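Local coordinates for protein MglB (Myxococcus xanthus, PDB 6H5B) that probably serves as a Roadblock/LC7-domain adaptor that regulates a small GTPase, possibly promoting guanine-nucleotide exchange, at residues V31-D36 / V103-N108. Residues are numbered along the deposited sequence; the frame is centred on the assembly and turned at random.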
ATOM      1  N   VAL B  31      -3.988   9.517   3.661  1.00 50.36           N
ATOM      2  CA  VAL B  31      -2.783   8.885   4.188  1.00 46.72           C
ATOM      3  C   VAL B  31      -2.464   7.655   3.352  1.00 39.69           C
ATOM      4  O   VAL B  31      -3.350   7.041   2.750  1.00 42.33           O
ATOM      5  CB  VAL B  31      -2.924   8.523   5.686  1.00 49.89           C
ATOM      6  CG1 VAL B  31      -3.970   7.429   5.888  1.00 51.63           C
ATOM      7  CG2 VAL B  31      -1.579   8.111   6.247  1.00 49.42           C
ATOM      8  N   VAL B  32      -1.186   7.290   3.329  1.00 36.00           N
ATOM      9  CA  VAL B  32      -0.702   6.150   2.560  1.00 37.39           C
ATOM     10  C   VAL B  32       0.297   5.371   3.395  1.00 40.53           C
ATOM     11  O   VAL B  32       1.176   5.958   4.032  1.00 44.67           O
ATOM     12  CB  VAL B  32      -0.038   6.587   1.243  1.00 42.53           C
ATOM     13  CG1 VAL B  32       0.846   5.466   0.706  1.00 39.03           C
ATOM     14  CG2 VAL B  32      -1.090   6.994   0.225  1.00 45.84           C
ATOM     15  N   PHE B  33       0.185   4.049   3.352  1.00 36.64           N
ATOM     16  CA  PHE B  33       1.115   3.154   4.022  1.00 40.95           C
ATOM     17  C   PHE B  33       1.601   2.097   3.045  1.00 43.15           C
ATOM     18  O   PHE B  33       0.844   1.622   2.195  1.00 45.33           O
ATOM     19  CB  PHE B  33       0.469   2.465   5.223  1.00 43.09           C
ATOM     20  CG  PHE B  33      -0.043   3.414   6.260  1.00 48.76           C
ATOM     21  CD1 PHE B  33       0.727   3.725   7.374  1.00 51.33           C
ATOM     22  CD2 PHE B  33      -1.294   3.997   6.127  1.00 47.66           C
ATOM     23  CE1 PHE B  33       0.255   4.600   8.335  1.00 52.44           C
ATOM     24  CE2 PHE B  33      -1.773   4.869   7.081  1.00 47.19           C
ATOM     25  CZ  PHE B  33      -0.999   5.175   8.188  1.00 50.46           C
ATOM     26  N   LEU B  34       2.863   1.726   3.179  1.00 43.64           N
ATOM     27  CA  LEU B  34       3.444   0.620   2.437  1.00 46.35           C
ATOM     28  C   LEU B  34       4.016  -0.335   3.468  1.00 50.52           C
ATOM     29  O   LEU B  34       4.945   0.033   4.206  1.00 55.01           O
ATOM     30  CB  LEU B  34       4.514   1.105   1.465  1.00 41.43           C
ATOM     31  CG  LEU B  34       5.032  -0.001   0.561  1.00 34.09           C
ATOM     32  CD1 LEU B  34       3.962  -0.325  -0.449  1.00 32.66           C
ATOM     33  CD2 LEU B  34       6.305   0.442  -0.129  1.00 34.70           C
ATOM     34  N   VAL B  35       3.426  -1.533   3.540  1.00 47.88           N
ATOM     35  CA  VAL B  35       3.747  -2.521   4.564  1.00 44.58           C
ATOM     36  C   VAL B  35       4.210  -3.815   3.909  1.00 45.31           C
ATOM     37  O   VAL B  35       3.722  -4.220   2.851  1.00 53.85           O
ATOM     38  CB  VAL B  35       2.555  -2.807   5.502  1.00 38.01           C
ATOM     39  CG1 VAL B  35       1.920  -1.509   5.959  1.00 34.94           C
ATOM     40  CG2 VAL B  35       1.542  -3.685   4.799  1.00 45.06           C
ATOM     41  N   ASP B  36       5.113  -4.496   4.589  1.00 42.52           N
ATOM     42  CA  ASP B  36       5.589  -5.800   4.180  1.00 46.48           C
ATOM     43  C   ASP B  36       4.556  -6.859   4.553  1.00 39.84           C
ATOM     44  O   ASP B  36       3.658  -6.619   5.362  1.00 43.27           O
ATOM     45  CB  ASP B  36       6.926  -6.096   4.862  1.00 65.78           C
ATOM     46  CG  ASP B  36       7.655  -7.260   4.238  1.00 82.95           C
ATOM     47  OD1 ASP B  36       7.140  -7.835   3.250  1.00 87.37           O
ATOM     48  OD2 ASP B  36       8.742  -7.609   4.746  1.00 88.92           O
ATOM     49  N   VAL B 103      -1.672   0.763   1.225  1.00 43.57           N
ATOM     50  CA  VAL B 103      -2.905   1.125   1.906  1.00 39.57           C
ATOM     51  C   VAL B 103      -3.126   2.613   1.696  1.00 37.99           C
ATOM     52  O   VAL B 103      -2.238   3.422   1.976  1.00 38.12           O
ATOM     53  CB  VAL B 103      -2.817   0.807   3.406  1.00 39.91           C
ATOM     54  CG1 VAL B 103      -4.182   0.961   4.065  1.00 33.88           C
ATOM     55  CG2 VAL B 103      -2.247  -0.582   3.606  1.00 44.34           C
ATOM     56  N   VAL B 104      -4.308   2.979   1.227  1.00 41.81           N
ATOM     57  CA  VAL B 104      -4.633   4.379   1.009  1.00 48.53           C
ATOM     58  C   VAL B 104      -5.938   4.693   1.718  1.00 49.54           C
ATOM     59  O   VAL B 104      -6.946   4.011   1.514  1.00 50.91           O
ATOM     60  CB  VAL B 104      -4.741   4.711  -0.490  1.00 46.77           C
ATOM     61  CG1 VAL B 104      -4.994   6.200  -0.680  1.00 47.13           C
ATOM     62  CG2 VAL B 104      -3.479   4.285  -1.214  1.00 45.05           C
ATOM     63  N   ILE B 105      -5.917   5.728   2.541  1.00 45.94           N
ATOM     64  CA  ILE B 105      -7.107   6.224   3.203  1.00 41.88           C
ATOM     65  C   ILE B 105      -7.409   7.566   2.569  1.00 54.03           C
ATOM     66  O   ILE B 105      -6.553   8.463   2.562  1.00 59.65           O
ATOM     67  CB  ILE B 105      -6.902   6.354   4.714  1.00 36.62           C
ATOM     68  CG1 ILE B 105      -6.248   5.085   5.251  1.00 32.59           C
ATOM     69  CG2 ILE B 105      -8.231   6.615   5.394  1.00 45.04           C
ATOM     70  CD1 ILE B 105      -5.959   5.133   6.732  1.00 30.11           C
ATOM     71  N   PHE B 106      -8.605   7.700   2.007  1.00 48.12           N
ATOM     72  CA  PHE B 106      -8.901   8.922   1.283  1.00 55.44           C
ATOM     73  C   PHE B 106     -10.282   9.437   1.634  1.00 70.36           C
ATOM     74  O   PHE B 106     -11.148   8.712   2.137  1.00 68.28           O
ATOM     75  CB  PHE B 106      -8.768   8.749  -0.232  1.00 52.42           C
ATOM     76  CG  PHE B 106      -9.634   7.681  -0.799  1.00 45.95           C
ATOM     77  CD1 PHE B 106      -9.270   6.354  -0.691  1.00 47.24           C
ATOM     78  CD2 PHE B 106     -10.805   7.997  -1.452  1.00 44.79           C
ATOM     79  CE1 PHE B 106     -10.067   5.354  -1.221  1.00 44.71           C
ATOM     80  CE2 PHE B 106     -11.605   7.007  -1.984  1.00 45.23           C
ATOM     81  CZ  PHE B 106     -11.237   5.683  -1.870  1.00 43.01           C
ATOM     82  N   ASP B 107     -10.447  10.725   1.350  1.00 53.68           N
ATOM     83  CA  ASP B 107     -11.546  11.609   1.667  1.00 70.63           C
ATOM     84  C   ASP B 107     -12.390  11.882   0.413  1.00 65.22           C
ATOM     85  O   ASP B 107     -12.290  11.161  -0.586  1.00 54.57           O
ATOM     86  CB  ASP B 107     -10.935  12.887   2.256  1.00 95.70           C
ATOM     87  CG  ASP B 107     -11.959  13.789   2.918  1.00119.19           C
ATOM     88  OD1 ASP B 107     -13.172  13.509   2.850  1.00127.83           O
ATOM     89  OD2 ASP B 107     -11.553  14.804   3.517  1.00126.19           O
ATOM     90  N   ASN B 108     -13.237  12.923   0.484  1.00 83.33           N
ATOM     91  CA  ASN B 108     -13.827  13.603  -0.669  1.00 82.96           C
ATOM     92  C   ASN B 108     -12.799  14.429  -1.429  1.00 76.78           C
ATOM     93  O   ASN B 108     -13.091  14.902  -2.537  1.00 77.88           O
ATOM     94  CB  ASN B 108     -14.955  14.538  -0.216  1.00 82.96           C
ATOM     95  CG  ASN B 108     -16.085  13.812   0.457  1.00 87.66           C
ATOM     96  OD1 ASN B 108     -17.077  13.482  -0.185  1.00 91.12           O
ATOM     97  ND2 ASN B 108     -15.961  13.580   1.763  1.00 87.64           N
TER
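The Phe33 ring turns its edge, not a face, to strand 100-106. Ile105 CD1 and Val103 O both lie at the rim near the ring plane, Ile105 CD1 by CE2 and Val103 O nearer CD2. Phe33 CE2 is 4.2 Å from Ile105 CD1. The ring also touches Thr53 and Leu56 of helix 53-74. The contact is an antiparallel pairing at the middle of the Roadblock/LC7 sheet, where strand 31-36 lies between strands 41-46 and 100-106. With CG of Phe33 beside the backbone N (chi1 -59°), the ring presents its rim to Ile105 and Val103, on the sheet face that also carries Val31. Beside it, Phe33 CB packs 4.1 Å from Val103 CB. Val31 and Ile105 also lie side by side here, but their modelled approach is too close to be reliable.

Val32 and Val104 form the non-hydrogen-bonded pair. Their side chains point together to the other face, where Val32 meets Leu23 and Thr24 of helix 14-27. The two CG2 methyls touch at 3.9 Å. Each CG2 is anti to its carbonyl carbon and beside its backbone N. The outward backbone edges continue the sheet: Val32 makes a backbone hydrogen bond with Ala45, and Val104 with Tyr92. The strands are thus held on both flanks, and helices cover both faces.

Phe33 and Val103 are a hydrogen-bonded pair. Val103 N gives a nearly straight bond to Phe33 O (2.8 Å, 174° at the hydrogen). Ile105 N likewise bonds to Val31 O at 2.9 Å. Val103 O takes Phe33 N in its carbonyl plane at 2.9 Å and also receives a CA-H...O contact from Val32 CA at 3.2 Å.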